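Local coordinates for protein mevalonate diphosphate decarboxylase (Legionella pneumophila, PDB 3LTO) that probably catalyses the ATP-dependent decarboxylation of mevalonate diphosphate to isopentenyl diphosphate, a step of isoprenoid lipid biosynthesis, at residues K188-R193 with K251-I256; S41-E46 with A115-C120; K174-Q179 with H289-S294. All coordinates share one frame; numbering follows the deposited sequence.

Contact 1 (K188-R193 with K251-I256); sequences KEIPSR and KPFSYI
The phenol of Y255 reaches across to the backbone of I190, joining the loop before helix 258-274 to the segment that leads into helix 192-198. This is a loop-to-loop contact near the surface of the GHMP-type C-terminal domain, with P191 at the N-cap position of the helix. The tight part surrounds I190. Its side chain points at the other segment, and its CG1 lies 3.8 Å from CD2 of the F253 ring, the two side chains crossing at about a right angle. CG of F253 sits between its backbone N and carbonyl carbon (chi1 62°), the more hindered setting, on the side toward I190. A branched aliphatic residue suits this place because CG1 can meet F253 while CB, 3.6 Å from Y255 OH, rests against the phenol. Y255 itself is buried: A195 of helix 192-198 touches it, and F246 meets its ring edge-to-face. A tyrosine fits, since its ring packs against A195 and F246 while its hydroxyl reaches a backbone carbonyl.

E189 makes the looser side, touching the other segment lightly with its end. Its chain runs extended past the rim of the Y255 ring at about a right angle, with E189 OE1 3.9 Å from CD1 of Y255 and the carboxylate plane turned 84° from the ring. This is contact by van der Waals touch, and the acid's stronger partner is S185, whose OG is hydrogen-bonded to OE2. Back at the tight end, Y255 OH donates to I190 O over 2.6 Å, standing above the carbonyl plane.

Contact 2 (S41-E46 with A115-C120); sequences SSVKLE and AALTKC
V43 lies against A116, L117 and C120, where the strand and helix axes approach to 7.1 Å at a signed crossing angle of -36°, a close strand-on-helix packing of an alpha+beta domain.

Apolar contacts do most of the work. CG2 of V43 sits over the backbone N of L117 and over A116, 3.5 Å from CB of A116, while CG1 of V43 turns to CB of C120 and to CD1 of L117, the latter at 4.0 Å. Alanine suits this point because its single methyl lets the strand come close, and the beta-branched valine is at home in an extended chain. One turn further along, C120 is directed to the strand with SG anti to its backbone N (chi1 -168°), which brings the sulfur within 3.7 Å of CG of L45. This compact, polarisable atom also lies 3.3 Å from O of V43.

The buried hydroxyls find partners outside the contact: S41 OG with S112 and N99, and S42 OG, on the other face of the strand, with Q6. On the same face as S42, K44 NZ and E46 OE2 form a salt bridge at 3.5 Å.

Strand 31-47 is flanked by strands 2-12 and 93-99, both antiparallel to it. A5 of strand 2-12 touches C120, and I95 of strand 93-99 touches V43 and L45. Helix 110-129 covers the sheet here, with helix 71-87 beside it reaching L117 through F76 and H79.

Contact 3 (K174-Q179 with H289-S294); sequences KDLLHQ and HLLYRS
Q179 pairs with L290, and its side chain continues past that neighbour to Y292. CB lies 4.2 Å from CB of L290. CG is anti to the carbonyl carbon (chi1 -57°), and beyond it the chain is extended, carrying CD to 4.1 Å from CE2 of Y292. At the tip OE1 has three neighbours: CE2 of Y292 at 3.3 Å, at the rim of a ring whose plane is 88° from the amide; CD1 of L290; and a water. That water donates to Q179 OE1 over 2.6 Å. It also accepts from Y292 OH. Glutamine suits the spot, long enough to span two positions of the neighbouring strand and polar enough to meet the water shared with the tyrosine.

The backbones are antiparallel. L177 and Y292 form one hydrogen-bonded pair, Q179 and L290 another, each with N-H groups donating in both directions; the bond from L290 N to Q179 O is 2.7 Å long. Between them H178 faces L291 as a non-hydrogen-bonded pair on the opposite face. The H178 ring lies rim to rim with H289, planes 6° apart. H178 ND1 makes a weak hydrogen bond to L290 O. Beyond the start of strand 177-182 and the end of strand 288-292, a second water bridges K174 O and S294 N.

L177 and Y292 rest on A300 of helix 297-308, while L291, on the opposite face, meets L13. These are the two central strands of a four-stranded antiparallel sheet backed by helices, the alpha+beta C-terminal domain of GHMP-family proteins.

How the contacts relate
Contact 2 belongs to the N-terminal domain, while contacts 1 and 3 serve the C-terminal one. Their centres are widely spaced, 29 Å between contacts 1 and 2 and 27 Å for each of the other pairs, and none touches another; the nearest atoms of contacts 1 and 3 are about 10 Å apart. Along the chain contact 2 closes first, and contact 1 is nested inside the long loop closed by contact 3, strand 177-182 leading on to helix 192-198. In GHMP-family enzymes the active site lies between the two domains. At contact 1, R193 forms a salt bridge with a sulfate, probably from the crystallisation liquor, with R75 nearby, consistent with an anion-binding spot.

Contact 1 (K188-R193 with K251-I256)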
loop_
_atom_site.group_PDB
_atom_site.type_symbol
_atom_site.label_atom_id
_atom_site.label_comp_id
_atom_site.label_asym_id
_atom_site.label_seq_id
_atom_site.Cartn_x
_atom_site.Cartn_y
_atom_site.Cartn_z
ATOM N N LYS A 188 -31.946 -6.599 19.803
ATOM C CA LYS A 188 -30.675 -7.297 19.984
ATOM C C LYS A 188 -29.903 -7.481 18.668
ATOM O O LYS A 188 -29.256 -8.507 18.456
ATOM C CB LYS A 188 -30.939 -8.661 20.644
ATOM C CG LYS A 188 -29.723 -9.574 20.805
ATOM C CD LYS A 188 -28.649 -8.975 21.703
ATOM C CE LYS A 188 -27.491 -9.953 21.880
ATOM N NZ LYS A 188 -26.900 -10.369 20.570
ATOM N N GLU A 189 -29.962 -6.481 17.792
ATOM C CA GLU A 189 -29.266 -6.549 16.508
ATOM C C GLU A 189 -27.747 -6.373 16.613
ATOM O O GLU A 189 -27.259 -5.425 17.223
ATOM C CB GLU A 189 -29.834 -5.505 15.547
ATOM C CG GLU A 189 -29.110 -5.445 14.214
ATOM C CD GLU A 189 -30.008 -4.991 13.085
ATOM O OE1 GLU A 189 -30.901 -5.772 12.671
ATOM O OE2 GLU A 189 -29.822 -3.851 12.616
ATOM N N ILE A 190 -27.009 -7.291 15.994
ATOM C CA ILE A 190 -25.549 -7.273 16.012
ATOM C C ILE A 190 -24.958 -6.122 15.196
ATOM O O ILE A 190 -25.220 -6.002 14.001
ATOM C CB ILE A 190 -24.969 -8.575 15.431
ATOM C CG1 ILE A 190 -25.692 -9.791 16.016
ATOM C CG2 ILE A 190 -23.469 -8.635 15.705
ATOM C CD1 ILE A 190 -25.453 -10.024 17.472
ATOM N N PRO A 191 -24.142 -5.266 15.834
ATOM C CA PRO A 191 -23.518 -4.132 15.143
ATOM C C PRO A 191 -22.552 -4.583 14.048
ATOM O O PRO A 191 -21.939 -5.649 14.138
ATOM C CB PRO A 191 -22.793 -3.394 16.269
ATOM C CG PRO A 191 -23.638 -3.690 17.459
ATOM C CD PRO A 191 -23.932 -5.161 17.289
ATOM N N SER A 192 -22.429 -3.759 13.017
ATOM C CA SER A 192 -21.549 -4.036 11.892
ATOM C C SER A 192 -20.162 -4.459 12.373
ATOM O O SER A 192 -19.609 -5.459 11.918
ATOM C CB SER A 192 -21.442 -2.790 11.013
ATOM O OG SER A 192 -20.593 -3.021 9.910
ATOM N N ARG A 193 -19.621 -3.678 13.301
ATOM C CA ARG A 193 -18.308 -3.914 13.893
ATOM C C ARG A 193 -18.181 -5.322 14.486
ATOM O O ARG A 193 -17.216 -6.034 14.221
ATOM C CB ARG A 193 -18.067 -2.851 14.977
ATOM C CG ARG A 193 -16.834 -3.040 15.840
ATOM C CD ARG A 193 -15.568 -2.693 15.095
ATOM N NE ARG A 193 -15.662 -1.399 14.428
ATOM C CZ ARG A 193 -14.633 -0.789 13.852
ATOM N NH1 ARG A 193 -13.432 -1.354 13.875
ATOM N NH2 ARG A 193 -14.807 0.373 13.236
ATOM N N LYS A 251 -22.362 -19.108 16.266
ATOM C CA LYS A 251 -23.716 -18.810 16.711
ATOM C C LYS A 251 -24.417 -18.028 15.602
ATOM O O LYS A 251 -24.410 -16.798 15.584
ATOM C CB LYS A 251 -23.680 -18.002 18.009
ATOM C CG LYS A 251 -23.215 -18.805 19.230
ATOM C CD LYS A 251 -24.289 -19.788 19.700
ATOM C CE LYS A 251 -23.863 -20.555 20.952
ATOM N NZ LYS A 251 -22.694 -21.456 20.705
ATOM N N PRO A 252 -25.025 -18.749 14.651
ATOM C CA PRO A 252 -25.745 -18.186 13.505
ATOM C C PRO A 252 -26.678 -17.012 13.797
ATOM O O PRO A 252 -27.476 -17.050 14.731
ATOM C CB PRO A 252 -26.507 -19.391 12.960
ATOM C CG PRO A 252 -25.559 -20.520 13.231
ATOM C CD PRO A 252 -25.087 -20.223 14.636
ATOM N N PHE A 253 -26.555 -15.960 12.995
ATOM C CA PHE A 253 -27.418 -14.792 13.119
ATOM C C PHE A 253 -27.652 -14.289 11.706
ATOM O O PHE A 253 -26.895 -14.614 10.791
ATOM C CB PHE A 253 -26.796 -13.696 13.999
ATOM C CG PHE A 253 -25.505 -13.134 13.472
ATOM C CD1 PHE A 253 -24.305 -13.826 13.632
ATOM C CD2 PHE A 253 -25.484 -11.894 12.839
ATOM C CE1 PHE A 253 -23.096 -13.287 13.167
ATOM C CE2 PHE A 253 -24.279 -11.348 12.370
ATOM C CZ PHE A 253 -23.085 -12.049 12.537
ATOM N N SER A 254 -28.707 -13.514 11.508
ATOM C CA SER A 254 -28.992 -13.033 10.170
ATOM C C SER A 254 -29.748 -11.717 10.157
ATOM O O SER A 254 -30.662 -11.515 10.956
ATOM C CB SER A 254 -29.796 -14.094 9.415
ATOM O OG SER A 254 -30.201 -13.630 8.142
ATOM N N TYR A 255 -29.350 -10.823 9.251
ATOM C CA TYR A 255 -30.017 -9.535 9.098
ATOM C C TYR A 255 -31.128 -9.743 8.091
ATOM O O TYR A 255 -32.127 -9.025 8.082
ATOM C CB TYR A 255 -29.052 -8.482 8.554
ATOM C CG TYR A 255 -27.884 -8.216 9.465
ATOM C CD1 TYR A 255 -28.056 -7.524 10.664
ATOM C CD2 TYR A 255 -26.608 -8.661 9.131
ATOM C CE1 TYR A 255 -26.984 -7.279 11.506
ATOM C CE2 TYR A 255 -25.529 -8.424 9.965
ATOM C CZ TYR A 255 -25.723 -7.732 11.149
ATOM O OH TYR A 255 -24.656 -7.498 11.966
ATOM N N ILE A 256 -30.933 -10.737 7.232
ATOM C CA ILE A 256 -31.915 -11.061 6.215
ATOM C C ILE A 256 -33.026 -11.862 6.884
ATOM O O ILE A 256 -32.764 -12.718 7.720
ATOM C CB ILE A 256 -31.276 -11.896 5.078
ATOM C CG1 ILE A 256 -30.331 -11.012 4.257
ATOM C CG2 ILE A 256 -32.369 -12.532 4.195
ATOM C CD1 ILE A 256 -29.398 -11.798 3.337
#

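Contact 2 (S41-E46 with A115-C120)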
loop_
_atom_site.group_PDB
_atom_site.type_symbol
_atom_site.label_atom_id
_atom_site.label_comp_id
_atom_site.label_asym_id
_atom_site.label_seq_id
_atom_site.Cartn_x
_atom_site.Cartn_y
_atom_site.Cartn_z
ATOM N N SER A 41 -22.011 13.386 6.413
ATOM C CA SER A 41 -21.820 13.424 7.851
ATOM C C SER A 41 -21.090 14.735 8.052
ATOM O O SER A 41 -20.327 15.159 7.186
ATOM C CB SER A 41 -20.947 12.262 8.336
ATOM O OG SER A 41 -21.722 11.094 8.529
ATOM N N SER A 42 -21.331 15.384 9.179
ATOM C CA SER A 42 -20.682 16.655 9.457
ATOM C C SER A 42 -20.052 16.646 10.830
ATOM O O SER A 42 -20.564 16.027 11.754
ATOM C CB SER A 42 -21.697 17.795 9.370
ATOM O OG SER A 42 -22.166 17.940 8.040
ATOM N N VAL A 43 -18.926 17.331 10.954
ATOM C CA VAL A 43 -18.248 17.417 12.234
ATOM C C VAL A 43 -17.812 18.836 12.518
ATOM O O VAL A 43 -17.147 19.474 11.709
ATOM C CB VAL A 43 -17.010 16.511 12.296
ATOM C CG1 VAL A 43 -16.249 16.766 13.591
ATOM C CG2 VAL A 43 -17.430 15.057 12.216
ATOM N N LYS A 44 -18.204 19.333 13.676
ATOM C CA LYS A 44 -17.823 20.668 14.081
ATOM C C LYS A 44 -16.907 20.509 15.280
ATOM O O LYS A 44 -17.170 19.703 16.174
ATOM C CB LYS A 44 -19.062 21.483 14.462
ATOM C CG LYS A 44 -18.761 22.876 15.008
ATOM C CD LYS A 44 -20.045 23.659 15.230
ATOM C CE LYS A 44 -19.760 25.049 15.787
ATOM N NZ LYS A 44 -21.018 25.826 16.010
ATOM N N LEU A 45 -15.813 21.252 15.293
ATOM C CA LEU A 45 -14.897 21.186 16.415
ATOM C C LEU A 45 -14.788 22.549 17.060
ATOM O O LEU A 45 -14.659 23.556 16.371
ATOM C CB LEU A 45 -13.504 20.738 15.965
ATOM C CG LEU A 45 -13.345 19.286 15.535
ATOM C CD1 LEU A 45 -11.911 19.065 15.041
ATOM C CD2 LEU A 45 -13.665 18.367 16.715
ATOM N N GLU A 46 -14.854 22.567 18.384
ATOM C CA GLU A 46 -14.718 23.791 19.155
ATOM C C GLU A 46 -13.674 23.471 20.211
ATOM O O GLU A 46 -13.774 22.464 20.913
ATOM C CB GLU A 46 -16.032 24.179 19.839
ATOM C CG GLU A 46 -17.212 24.303 18.894
ATOM C CD GLU A 46 -18.424 24.953 19.544
ATOM O OE1 GLU A 46 -18.800 24.542 20.663
ATOM O OE2 GLU A 46 -19.008 25.870 18.930
ATOM N N ALA A 115 -14.536 10.109 8.320
ATOM C CA ALA A 115 -13.915 10.908 7.259
ATOM C C ALA A 115 -14.071 12.395 7.594
ATOM O O ALA A 115 -13.112 13.165 7.478
ATOM C CB ALA A 115 -14.554 10.605 5.906
ATOM N N ALA A 116 -15.277 12.785 8.013
ATOM C CA ALA A 116 -15.570 14.176 8.389
ATOM C C ALA A 116 -14.685 14.608 9.561
ATOM O O ALA A 116 -14.114 15.692 9.548
ATOM C CB ALA A 116 -17.044 14.326 8.779
ATOM N N LEU A 117 -14.584 13.760 10.579
ATOM C CA LEU A 117 -13.748 14.074 11.727
ATOM C C LEU A 117 -12.298 14.260 11.276
ATOM O O LEU A 117 -11.617 15.188 11.709
ATOM C CB LEU A 117 -13.810 12.950 12.773
ATOM C CG LEU A 117 -12.867 13.121 13.974
ATOM C CD1 LEU A 117 -13.067 14.491 14.610
ATOM C CD2 LEU A 117 -13.136 12.024 14.996
ATOM N N THR A 118 -11.826 13.373 10.406
ATOM C CA THR A 118 -10.458 13.472 9.927
ATOM C C THR A 118 -10.222 14.808 9.226
ATOM O O THR A 118 -9.242 15.496 9.496
ATOM C CB THR A 118 -10.115 12.339 8.943
ATOM O OG1 THR A 118 -10.251 11.072 9.596
ATOM C CG2 THR A 118 -8.686 12.502 8.441
ATOM N N LYS A 119 -11.131 15.161 8.325
ATOM C CA LYS A 119 -11.037 16.409 7.574
ATOM C C LYS A 119 -11.104 17.635 8.475
ATOM O O LYS A 119 -10.292 18.555 8.342
ATOM C CB LYS A 119 -12.150 16.461 6.514
ATOM C CG LYS A 119 -12.029 15.333 5.506
ATOM C CD LYS A 119 -13.262 15.172 4.626
ATOM C CE LYS A 119 -13.369 16.250 3.563
ATOM N NZ LYS A 119 -14.429 15.910 2.567
ATOM N N CYS A 120 -12.058 17.651 9.400
ATOM C CA CYS A 120 -12.186 18.792 10.299
ATOM C C CYS A 120 -10.971 18.927 11.232
ATOM O O CYS A 120 -10.452 20.027 11.419
ATOM C CB CYS A 120 -13.460 18.665 11.130
ATOM S SG CYS A 120 -13.898 20.162 12.035
#

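Contact 3 (K174-Q179 with H289-S294)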
loop_
_atom_site.group_PDB
_atom_site.type_symbol
_atom_site.label_atom_id
_atom_site.label_comp_id
_atom_site.label_asym_id
_atom_site.label_seq_id
_atom_site.Cartn_x
_atom_site.Cartn_y
_atom_site.Cartn_z
ATOM N N LYS A 174 -21.790 6.913 -13.711
ATOM C CA LYS A 174 -21.738 8.047 -12.793
ATOM C C LYS A 174 -23.159 8.581 -12.607
ATOM O O LYS A 174 -24.053 8.277 -13.394
ATOM C CB LYS A 174 -20.841 9.146 -13.376
ATOM C CG LYS A 174 -19.445 8.661 -13.790
ATOM C CD LYS A 174 -18.755 9.647 -14.731
ATOM C CE LYS A 174 -17.388 9.128 -15.189
ATOM N NZ LYS A 174 -17.479 7.855 -15.965
ATOM N N ASP A 175 -23.368 9.387 -11.576
ATOM C CA ASP A 175 -24.692 9.926 -11.316
ATOM C C ASP A 175 -25.704 8.787 -11.272
ATOM O O ASP A 175 -26.667 8.770 -12.034
ATOM C CB ASP A 175 -25.100 10.927 -12.404
ATOM C CG ASP A 175 -24.209 12.157 -12.437
ATOM O OD1 ASP A 175 -23.966 12.748 -11.360
ATOM O OD2 ASP A 175 -23.759 12.543 -13.539
ATOM N N LEU A 176 -25.479 7.824 -10.390
ATOM C CA LEU A 176 -26.398 6.705 -10.259
ATOM C C LEU A 176 -27.540 7.120 -9.349
ATOM O O LEU A 176 -27.390 8.026 -8.534
ATOM C CB LEU A 176 -25.688 5.504 -9.637
ATOM C CG LEU A 176 -24.470 4.949 -10.370
ATOM C CD1 LEU A 176 -23.813 3.880 -9.500
ATOM C CD2 LEU A 176 -24.888 4.383 -11.731
ATOM N N LEU A 177 -28.693 6.480 -9.500
ATOM C CA LEU A 177 -29.815 6.778 -8.619
ATOM C C LEU A 177 -29.684 5.762 -7.492
ATOM O O LEU A 177 -29.627 4.562 -7.742
ATOM C CB LEU A 177 -31.154 6.595 -9.338
ATOM C CG LEU A 177 -32.387 6.729 -8.432
ATOM C CD1 LEU A 177 -32.423 8.121 -7.795
ATOM C CD2 LEU A 177 -33.656 6.474 -9.245
ATOM N N HIS A 178 -29.623 6.241 -6.254
ATOM C CA HIS A 178 -29.470 5.358 -5.096
ATOM C C HIS A 178 -30.693 5.345 -4.184
ATOM O O HIS A 178 -31.084 6.379 -3.642
ATOM C CB HIS A 178 -28.224 5.776 -4.298
ATOM C CG HIS A 178 -28.134 5.170 -2.927
ATOM N ND1 HIS A 178 -28.156 3.811 -2.703
ATOM C CD2 HIS A 178 -27.967 5.746 -1.712
ATOM C CE1 HIS A 178 -28.003 3.575 -1.412
ATOM N NE2 HIS A 178 -27.885 4.733 -0.789
ATOM N N GLN A 179 -31.294 4.168 -4.022
ATOM C CA GLN A 179 -32.460 4.001 -3.156
ATOM C C GLN A 179 -32.181 2.926 -2.110
ATOM O O GLN A 179 -31.476 1.949 -2.376
ATOM C CB GLN A 179 -33.697 3.598 -3.964
ATOM C CG GLN A 179 -34.068 4.561 -5.070
ATOM C CD GLN A 179 -35.297 4.107 -5.842
ATOM O OE1 GLN A 179 -35.464 2.921 -6.128
ATOM N NE2 GLN A 179 -36.158 5.055 -6.191
ATOM N N HIS A 289 -29.909 -2.026 -0.539
ATOM C CA HIS A 289 -29.559 -0.916 -1.412
ATOM C C HIS A 289 -29.764 -1.190 -2.890
ATOM O O HIS A 289 -29.382 -2.237 -3.421
ATOM C CB HIS A 289 -28.102 -0.499 -1.187
ATOM C CG HIS A 289 -27.825 -0.015 0.201
ATOM N ND1 HIS A 289 -27.611 1.313 0.498
ATOM C CD2 HIS A 289 -27.783 -0.676 1.382
ATOM C CE1 HIS A 289 -27.454 1.450 1.803
ATOM N NE2 HIS A 289 -27.555 0.259 2.361
ATOM N N LEU A 290 -30.377 -0.219 -3.549
ATOM C CA LEU A 290 -30.619 -0.292 -4.972
ATOM C C LEU A 290 -29.784 0.795 -5.644
ATOM O O LEU A 290 -29.659 1.902 -5.124
ATOM C CB LEU A 290 -32.097 -0.049 -5.284
ATOM C CG LEU A 290 -33.169 -0.950 -4.665
ATOM C CD1 LEU A 290 -34.512 -0.619 -5.310
ATOM C CD2 LEU A 290 -32.820 -2.427 -4.900
ATOM N N LEU A 291 -29.207 0.460 -6.794
ATOM C CA LEU A 291 -28.409 1.393 -7.578
ATOM C C LEU A 291 -28.895 1.289 -9.011
ATOM O O LEU A 291 -28.932 0.196 -9.587
ATOM C CB LEU A 291 -26.919 1.046 -7.495
ATOM C CG LEU A 291 -26.247 1.387 -6.164
ATOM C CD1 LEU A 291 -24.813 0.882 -6.164
ATOM C CD2 LEU A 291 -26.286 2.897 -5.953
ATOM N N TYR A 292 -29.287 2.428 -9.573
ATOM C CA TYR A 292 -29.802 2.501 -10.937
ATOM C C TYR A 292 -28.938 3.439 -11.755
ATOM O O TYR A 292 -28.339 4.364 -11.213
ATOM C CB TYR A 292 -31.225 3.069 -10.944
ATOM C CG TYR A 292 -32.314 2.160 -10.428
ATOM C CD1 TYR A 292 -32.890 1.197 -11.251
ATOM C CD2 TYR A 292 -32.802 2.298 -9.130
ATOM C CE1 TYR A 292 -33.929 0.395 -10.795
ATOM C CE2 TYR A 292 -33.845 1.501 -8.665
ATOM C CZ TYR A 292 -34.403 0.555 -9.502
ATOM O OH TYR A 292 -35.441 -0.228 -9.053
ATOM N N ARG A 293 -28.886 3.198 -13.061
ATOM C CA ARG A 293 -28.132 4.055 -13.964
ATOM C C ARG A 293 -28.906 5.365 -14.112
ATOM O O ARG A 293 -30.116 5.403 -13.893
ATOM C CB ARG A 293 -28.002 3.399 -15.339
ATOM C CG ARG A 293 -27.066 2.216 -15.395
ATOM C CD ARG A 293 -26.875 1.734 -16.824
ATOM N NE ARG A 293 -27.714 0.581 -17.126
ATOM C CZ ARG A 293 -28.981 0.648 -17.505
ATOM N NH1 ARG A 293 -29.568 1.823 -17.648
ATOM N NH2 ARG A 293 -29.668 -0.463 -17.709
ATOM N N SER A 294 -28.213 6.435 -14.489
ATOM C CA SER A 294 -28.863 7.729 -14.669
ATOM C C SER A 294 -29.961 7.627 -15.721
ATOM O O SER A 294 -30.911 8.401 -15.699
ATOM C CB SER A 294 -27.847 8.785 -15.097
ATOM O OG SER A 294 -27.263 8.437 -16.339
HETATM O O HOH W 1 -25.327 5.787 -15.042
HETATM O O HOH W 2 -36.839 1.223 -7.598
#